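Local coordinates for protein FdxN element excision controlling factor XisI (Anabaena variabilis ATCC 29413, PDB 2NVM) that controls, together with XisF and XisH, the site-specific excision of the fdxN element, a recombination of nitrogen-fixation genes in cyanobacteria, at the interface of chains A and B. Residues are numbered along the deposited sequence; one frame, centred on the assembly and turned at random. Chains: chain A/B, FdxN element excision controlling factor XisI.

Contact 1: the interface of chains A and B. Residues chain A 84, 111-115, 118; chain B 41, 63, 65-66, 68.
B:Trp63 is the tightly packed part of this patch between two XisI chains, its indole held against a loop of chain A by carbon contacts on one face and backbone oxygens at the rim. CD2 of A:His114 sits over that face, 3.6 Å from CE3 of B:Trp63, and the imidazole stands at 73° to the six-membered ring, edge to face. CD of A:Pro115 lies over the same face, 3.8 Å from the centroid of the five-membered ring, a CH-pi contact. The opposite face is backed by CD of B:Arg68 from its own chain. At the edge, NE1 of B:Trp63 points to the carbonyl O of A:Gly111 in a weak, bent hydrogen bond of 3.1 Å. Beyond the indole, A:His114, its CG anti to the backbone N (chi1 -158°), gives NE2 to the carbonyl O of B:Gly65 at 2.6 Å; the acceptor lies in the imidazole plane, while the donor stands above the carbonyl plane.

The looser, hydrated side is polar. A:Arg118 and B:Asp41 meet tip to tip in a salt bridge, NH1 to OD1 3.0 Å, with guanidinium and carboxylate planes 71° apart. Water 1 joins NH2 of A:Arg118 to OD1 of B:Asp41, 2.7 Å from that oxygen. NE and NH2 of A:Arg118 both grip the carbonyl O of A:His113, fixing the guanidinium's rotation. An alanine in place of A:Arg118 would probably loosen the A:His113 loop and leave B:Asp41 without its cross-chain charge partner. The chain A loop runs into 3-10 helix 115-117; B:Trp63 lies in the short strand 63-64, and B:Gly65 in the turn that leads into strand 67-79, which carries B:Arg68.

Contact 2: the interface of chains A and B. Residues chain A 47-50, 55, 57, 75; chain B 47-50, 55, 57, 75.
Two copies of strand 44-50 from XisI-family chains cross about a two-fold axis, and side chains carry the contact. Nearest the axis, A:Ile48 and B:Ile48 cross at about a right angle, CG2 to CG2 at 3.5 Å. Each has CG2 anti to the backbone N and CG1 beside it (chi1 -39° in A:Ile48), so one branch meets its twin while the other points into the partner sheet. There CG1 of A:Ile48 packs on CB of B:Gln55 at 3.6 Å, and its CD1 lies over the rim of one face of the B:Tyr75 ring, 3.9 Å from CE1, and reaches the side chain of B:Leu57.

The polar contacts flank this apolar centre. A:Asp50 turns CG anti to its backbone N (chi1 -169°), carrying OD2 across to the backbone N of B:Ile49 at 2.7 Å. B:Asp50 returns the bond to N of A:Ile49, nearly straight at 165° at H. In both, the amide meets the carboxylate from above its plane. OD2 of A:Asp50 also comes to 3.1 Å from the carbonyl O of B:Ile49, an acceptor-acceptor approach that would be repulsive if the carboxylate is ionised and may be the price of the amide bond.

One shell out, the bent A:Gln55 chain is fixed by its own sheet: OE1 accepts from the phenol OH of A:Tyr75 at 2.5 Å, with the donor in the amide carbonyl plane. This bond links strands 55-64 and 67-79, holding the CB of A:Gln55 and the CE1 side of one face of the A:Tyr75 ring where CD1 of B:Ile48 rests. CD1 of A:Leu57 lies over the same face of the A:Tyr75 ring, toward its rim, next to CD1 of B:Ile48.

Contact 1: the interface of chains A and B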
loop_
_atom_site.group_PDB
_atom_site.type_symbol
_atom_site.label_atom_id
_atom_site.label_comp_id
_atom_site.label_asym_id
_atom_site.label_seq_id
_atom_site.Cartn_x
_atom_site.Cartn_y
_atom_site.Cartn_z
ATOM N N TRP A 84 -9.205 0.842 -12.472
ATOM C CA TRP A 84 -9.209 -0.582 -12.141
ATOM C C TRP A 84 -9.543 -0.713 -10.676
ATOM O O TRP A 84 -8.809 -0.186 -9.841
ATOM C CB TRP A 84 -7.863 -1.207 -12.439
ATOM C CG TRP A 84 -7.635 -1.316 -13.880
ATOM C CD1 TRP A 84 -7.452 -0.297 -14.756
ATOM C CD2 TRP A 84 -7.550 -2.512 -14.629
ATOM N NE1 TRP A 84 -7.272 -0.779 -16.027
ATOM C CE2 TRP A 84 -7.325 -2.142 -15.985
ATOM C CE3 TRP A 84 -7.634 -3.873 -14.299
ATOM C CZ2 TRP A 84 -7.193 -3.087 -17.018
ATOM C CZ3 TRP A 84 -7.504 -4.812 -15.315
ATOM C CH2 TRP A 84 -7.284 -4.414 -16.672
ATOM N N GLY A 111 -11.238 -5.283 -11.612
ATOM C CA GLY A 111 -10.002 -6.104 -11.539
ATOM C C GLY A 111 -10.153 -7.387 -10.738
ATOM O O GLY A 111 -9.560 -8.415 -11.084
ATOM N N PHE A 112 -10.976 -7.314 -9.691
ATOM C CA PHE A 112 -11.301 -8.454 -8.817
ATOM C C PHE A 112 -12.139 -9.569 -9.443
ATOM O O PHE A 112 -12.133 -10.647 -8.864
ATOM C CB PHE A 112 -11.911 -8.020 -7.463
ATOM C CG PHE A 112 -13.218 -7.264 -7.589
ATOM C CD1 PHE A 112 -14.436 -7.944 -7.647
ATOM C CD2 PHE A 112 -13.216 -5.859 -7.681
ATOM C CE1 PHE A 112 -15.656 -7.221 -7.771
ATOM C CE2 PHE A 112 -14.415 -5.130 -7.823
ATOM C CZ PHE A 112 -15.631 -5.804 -7.862
ATOM N N HIS A 113 -12.887 -9.329 -10.532
ATOM C CA HIS A 113 -13.678 -10.361 -11.250
ATOM C C HIS A 113 -12.884 -10.767 -12.472
ATOM O O HIS A 113 -12.501 -9.905 -13.243
ATOM C CB HIS A 113 -15.116 -9.902 -11.602
ATOM C CG HIS A 113 -16.149 -10.430 -10.652
ATOM N ND1 HIS A 113 -16.382 -9.879 -9.410
ATOM C CD2 HIS A 113 -16.958 -11.511 -10.743
ATOM C CE1 HIS A 113 -17.307 -10.584 -8.787
ATOM N NE2 HIS A 113 -17.670 -11.583 -9.572
ATOM N N HIS A 114 -12.574 -12.064 -12.622
ATOM C CA HIS A 114 -11.766 -12.636 -13.718
ATOM C C HIS A 114 -11.997 -12.050 -15.132
ATOM O O HIS A 114 -13.159 -11.807 -15.498
ATOM C CB HIS A 114 -11.934 -14.170 -13.752
ATOM C CG HIS A 114 -10.818 -14.885 -14.427
ATOM N ND1 HIS A 114 -10.842 -15.219 -15.761
ATOM C CD2 HIS A 114 -9.642 -15.342 -13.946
ATOM C CE1 HIS A 114 -9.724 -15.838 -16.077
ATOM N NE2 HIS A 114 -8.980 -15.933 -14.991
ATOM N N PRO A 115 -10.902 -11.745 -15.895
ATOM C CA PRO A 115 -10.996 -11.240 -17.292
ATOM C C PRO A 115 -12.020 -11.917 -18.220
ATOM O O PRO A 115 -12.622 -11.233 -19.071
ATOM C CB PRO A 115 -9.583 -11.472 -17.830
ATOM C CG PRO A 115 -8.741 -11.232 -16.693
ATOM C CD PRO A 115 -9.488 -11.752 -15.472
ATOM N N ARG A 118 -15.700 -10.343 -18.497
ATOM C CA ARG A 118 -15.833 -8.939 -18.951
ATOM C C ARG A 118 -16.099 -8.759 -20.449
ATOM O O ARG A 118 -16.796 -7.817 -20.822
ATOM C CB ARG A 118 -14.553 -8.186 -18.607
ATOM C CG ARG A 118 -14.118 -8.272 -17.140
ATOM C CD ARG A 118 -12.767 -7.626 -17.002
ATOM N NE ARG A 118 -12.084 -8.007 -15.774
ATOM C CZ ARG A 118 -10.787 -7.785 -15.526
ATOM N NH1 ARG A 118 -9.998 -7.139 -16.396
ATOM N NH2 ARG A 118 -10.258 -8.217 -14.386
ATOM N N ASP B 41 -3.808 -7.206 -16.811
ATOM C CA ASP B 41 -4.408 -8.335 -16.041
ATOM C C ASP B 41 -3.399 -9.328 -15.451
ATOM O O ASP B 41 -3.746 -10.051 -14.516
ATOM C CB ASP B 41 -5.360 -9.167 -16.920
ATOM C CG ASP B 41 -6.510 -8.385 -17.505
ATOM O OD1 ASP B 41 -7.074 -7.586 -16.769
ATOM O OD2 ASP B 41 -6.874 -8.629 -18.693
ATOM N N TRP B 63 -3.752 -11.913 -12.003
ATOM C CA TRP B 63 -4.311 -13.264 -12.081
ATOM C C TRP B 63 -3.294 -14.277 -12.581
ATOM O O TRP B 63 -2.622 -14.010 -13.569
ATOM C CB TRP B 63 -5.477 -13.272 -13.048
ATOM C CG TRP B 63 -6.548 -12.404 -12.619
ATOM C CD1 TRP B 63 -6.715 -11.102 -12.946
ATOM C CD2 TRP B 63 -7.608 -12.749 -11.734
ATOM N NE1 TRP B 63 -7.830 -10.603 -12.334
ATOM C CE2 TRP B 63 -8.403 -11.589 -11.574
ATOM C CE3 TRP B 63 -7.974 -13.930 -11.061
ATOM C CZ2 TRP B 63 -9.574 -11.577 -10.776
ATOM C CZ3 TRP B 63 -9.143 -13.927 -10.273
ATOM C CH2 TRP B 63 -9.913 -12.749 -10.122
ATOM N N GLY B 65 -3.889 -17.460 -13.931
ATOM C CA GLY B 65 -4.960 -18.308 -14.492
ATOM C C GLY B 65 -6.258 -17.874 -13.815
ATOM O O GLY B 65 -6.672 -16.719 -13.979
ATOM N N LYS B 66 -6.885 -18.784 -13.060
ATOM C CA LYS B 66 -8.097 -18.479 -12.250
ATOM C C LYS B 66 -7.769 -17.962 -10.821
ATOM O O LYS B 66 -8.679 -17.520 -10.115
ATOM C CB LYS B 66 -9.023 -19.707 -12.118
ATOM C CG LYS B 66 -9.727 -20.170 -13.382
ATOM C CD LYS B 66 -10.794 -21.225 -13.019
ATOM C CE LYS B 66 -11.475 -21.885 -14.238
ATOM N NZ LYS B 66 -12.217 -20.944 -15.134
ATOM N N ARG B 68 -6.510 -15.438 -8.050
ATOM C CA ARG B 68 -6.344 -14.008 -7.783
ATOM C C ARG B 68 -5.119 -13.804 -6.901
ATOM O O ARG B 68 -5.066 -14.373 -5.809
ATOM C CB ARG B 68 -7.569 -13.433 -7.037
ATOM C CG ARG B 68 -7.538 -11.921 -6.678
ATOM C CD ARG B 68 -7.155 -11.116 -7.883
ATOM N NE ARG B 68 -7.374 -9.690 -7.772
ATOM C CZ ARG B 68 -6.967 -8.788 -8.667
ATOM N NH1 ARG B 68 -6.334 -9.128 -9.795
ATOM N NH2 ARG B 68 -7.243 -7.516 -8.447
HETATM O O HOH W 1 -7.191 -7.805 -14.044
#

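Contact 2: the interface of chains A and B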
loop_
_atom_site.group_PDB
_atom_site.type_symbol
_atom_site.label_atom_id
_atom_site.label_comp_id
_atom_site.label_asym_id
_atom_site.label_seq_id
_atom_site.Cartn_x
_atom_site.Cartn_y
_atom_site.Cartn_z
ATOM N N LEU A 47 -4.070 4.784 4.874
ATOM C CA LEU A 47 -4.403 5.235 3.546
ATOM C C LEU A 47 -3.060 5.517 2.853
ATOM O O LEU A 47 -2.176 6.141 3.448
ATOM C CB LEU A 47 -5.274 6.497 3.647
ATOM C CG LEU A 47 -6.052 6.951 2.412
ATOM C CD1 LEU A 47 -6.992 5.845 1.946
ATOM C CD2 LEU A 47 -6.817 8.261 2.707
ATOM N N ILE A 48 -2.890 5.001 1.636
ATOM C CA ILE A 48 -1.667 5.176 0.843
ATOM C C ILE A 48 -2.106 5.659 -0.559
ATOM O O ILE A 48 -2.603 4.866 -1.377
ATOM C CB ILE A 48 -0.833 3.881 0.745
ATOM C CG1 ILE A 48 -0.815 3.103 2.073
ATOM C CG2 ILE A 48 0.588 4.209 0.218
ATOM C CD1 ILE A 48 0.150 1.881 2.071
ATOM N N ILE A 49 -2.002 6.974 -0.771
ATOM C CA ILE A 49 -2.372 7.653 -2.014
ATOM C C ILE A 49 -1.115 8.112 -2.768
ATOM O O ILE A 49 -0.322 8.870 -2.231
ATOM C CB ILE A 49 -3.329 8.834 -1.702
ATOM C CG1 ILE A 49 -4.666 8.255 -1.157
ATOM C CG2 ILE A 49 -3.579 9.704 -2.961
ATOM C CD1 ILE A 49 -5.659 9.253 -0.780
ATOM N N ASP A 50 -0.942 7.616 -3.991
ATOM C CA ASP A 50 0.188 7.972 -4.861
ATOM C C ASP A 50 -0.362 8.568 -6.168
ATOM O O ASP A 50 -0.739 7.832 -7.080
ATOM C CB ASP A 50 1.061 6.739 -5.112
ATOM C CG ASP A 50 2.392 7.075 -5.780
ATOM O OD1 ASP A 50 2.563 8.116 -6.466
ATOM O OD2 ASP A 50 3.309 6.274 -5.573
ATOM N N GLN A 55 -1.986 5.184 -7.863
ATOM C CA GLN A 55 -2.225 4.021 -6.995
ATOM C C GLN A 55 -2.900 4.557 -5.733
ATOM O O GLN A 55 -2.363 5.467 -5.096
ATOM C CB GLN A 55 -0.906 3.327 -6.648
ATOM C CG GLN A 55 -0.083 2.815 -7.843
ATOM C CD GLN A 55 -0.744 1.684 -8.602
ATOM O OE1 GLN A 55 -1.329 0.799 -8.009
ATOM N NE2 GLN A 55 -0.636 1.706 -9.927
ATOM N N LEU A 57 -4.797 3.140 -2.181
ATOM C CA LEU A 57 -4.989 1.951 -1.353
ATOM C C LEU A 57 -5.245 2.237 0.101
ATOM O O LEU A 57 -4.657 3.155 0.696
ATOM C CB LEU A 57 -3.778 1.009 -1.514
ATOM C CG LEU A 57 -3.692 -0.374 -0.805
ATOM C CD1 LEU A 57 -2.838 -1.335 -1.587
ATOM C CD2 LEU A 57 -3.151 -0.279 0.602
ATOM N N TYR A 75 -8.616 -1.012 -3.001
ATOM C CA TYR A 75 -7.463 -0.761 -3.880
ATOM C C TYR A 75 -7.905 -0.432 -5.302
ATOM O O TYR A 75 -8.612 -1.219 -5.929
ATOM C CB TYR A 75 -6.429 -1.926 -3.795
ATOM C CG TYR A 75 -5.243 -1.834 -4.739
ATOM C CD1 TYR A 75 -4.613 -0.605 -4.995
ATOM C CD2 TYR A 75 -4.658 -3.003 -5.291
ATOM C CE1 TYR A 75 -3.514 -0.512 -5.878
ATOM C CE2 TYR A 75 -3.546 -2.931 -6.168
ATOM C CZ TYR A 75 -2.984 -1.671 -6.444
ATOM O OH TYR A 75 -1.907 -1.525 -7.245
ATOM N N LEU B 47 4.199 0.042 -7.232
ATOM C CA LEU B 47 4.846 0.816 -6.166
ATOM C C LEU B 47 3.855 1.906 -5.761
ATOM O O LEU B 47 3.271 2.547 -6.640
ATOM C CB LEU B 47 6.159 1.408 -6.697
ATOM C CG LEU B 47 7.211 1.895 -5.704
ATOM C CD1 LEU B 47 7.613 0.771 -4.755
ATOM C CD2 LEU B 47 8.448 2.436 -6.474
ATOM N N ILE B 48 3.638 2.085 -4.448
ATOM C CA ILE B 48 2.670 3.070 -3.926
ATOM C C ILE B 48 3.383 3.865 -2.832
ATOM O O ILE B 48 3.536 3.398 -1.687
ATOM C CB ILE B 48 1.339 2.405 -3.409
ATOM C CG1 ILE B 48 0.888 1.249 -4.325
ATOM C CG2 ILE B 48 0.227 3.479 -3.207
ATOM C CD1 ILE B 48 -0.416 0.607 -3.940
ATOM N N ILE B 49 3.848 5.052 -3.208
ATOM C CA ILE B 49 4.579 5.963 -2.328
ATOM C C ILE B 49 3.669 7.140 -1.962
ATOM O O ILE B 49 3.165 7.809 -2.836
ATOM C CB ILE B 49 5.860 6.520 -3.038
ATOM C CG1 ILE B 49 6.741 5.389 -3.619
ATOM C CG2 ILE B 49 6.651 7.444 -2.106
ATOM C CD1 ILE B 49 7.208 4.374 -2.647
ATOM N N ASP B 50 3.505 7.379 -0.661
ATOM C CA ASP B 50 2.715 8.487 -0.128
ATOM C C ASP B 50 3.604 9.231 0.879
ATOM O O ASP B 50 3.704 8.834 2.040
ATOM C CB ASP B 50 1.417 7.951 0.499
ATOM C CG ASP B 50 0.421 9.046 0.868
ATOM O OD1 ASP B 50 0.747 10.240 1.051
ATOM O OD2 ASP B 50 -0.750 8.671 0.950
ATOM N N GLN B 55 3.724 6.535 3.970
ATOM C CA GLN B 55 3.342 5.144 3.685
ATOM C C GLN B 55 4.029 4.812 2.370
ATOM O O GLN B 55 3.869 5.549 1.381
ATOM C CB GLN B 55 1.831 5.014 3.558
ATOM C CG GLN B 55 1.035 5.444 4.799
ATOM C CD GLN B 55 1.284 4.582 6.010
ATOM O OE1 GLN B 55 1.311 3.367 5.913
ATOM N NE2 GLN B 55 1.445 5.208 7.168
ATOM N N LEU B 57 4.756 1.418 -0.054
ATOM C CA LEU B 57 4.399 0.028 -0.289
ATOM C C LEU B 57 4.662 -0.475 -1.703
ATOM O O LEU B 57 4.488 0.241 -2.667
ATOM C CB LEU B 57 2.937 -0.146 0.113
ATOM C CG LEU B 57 2.331 -1.563 0.056
ATOM C CD1 LEU B 57 1.527 -1.883 1.314
ATOM C CD2 LEU B 57 1.543 -1.780 -1.240
ATOM N N TYR B 75 6.568 -3.246 2.778
ATOM C CA TYR B 75 5.742 -2.194 3.338
ATOM C C TYR B 75 6.478 -1.525 4.499
ATOM O O TYR B 75 6.839 -2.175 5.483
ATOM C CB TYR B 75 4.341 -2.743 3.731
ATOM C CG TYR B 75 3.414 -1.766 4.432
ATOM C CD1 TYR B 75 3.412 -0.378 4.118
ATOM C CD2 TYR B 75 2.446 -2.231 5.342
ATOM C CE1 TYR B 75 2.552 0.520 4.767
ATOM C CE2 TYR B 75 1.579 -1.349 5.991
ATOM C CZ TYR B 75 1.634 0.035 5.684
ATOM O OH TYR B 75 0.792 0.930 6.285
#

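The C-alpha centres of contact 1 and contact 2 lie about 21 Å apart in one two-fold interface. No residue belongs to both, but chain B strands tie them together: strand 55-61 carries B:Gln55 and B:Leu57 of contact 2 and is followed by strand 63-64 with B:Trp63 of contact 1, while strand 67-79 holds B:Arg68 of contact 1 near its start and B:Tyr75 of contact 2 further along. Contact 2 straddles the axis and contains both of its halves; contact 1 lies to one side and recurs with the chains exchanged. Together they suggest a dimer, though the structure alone does not show its form in solution.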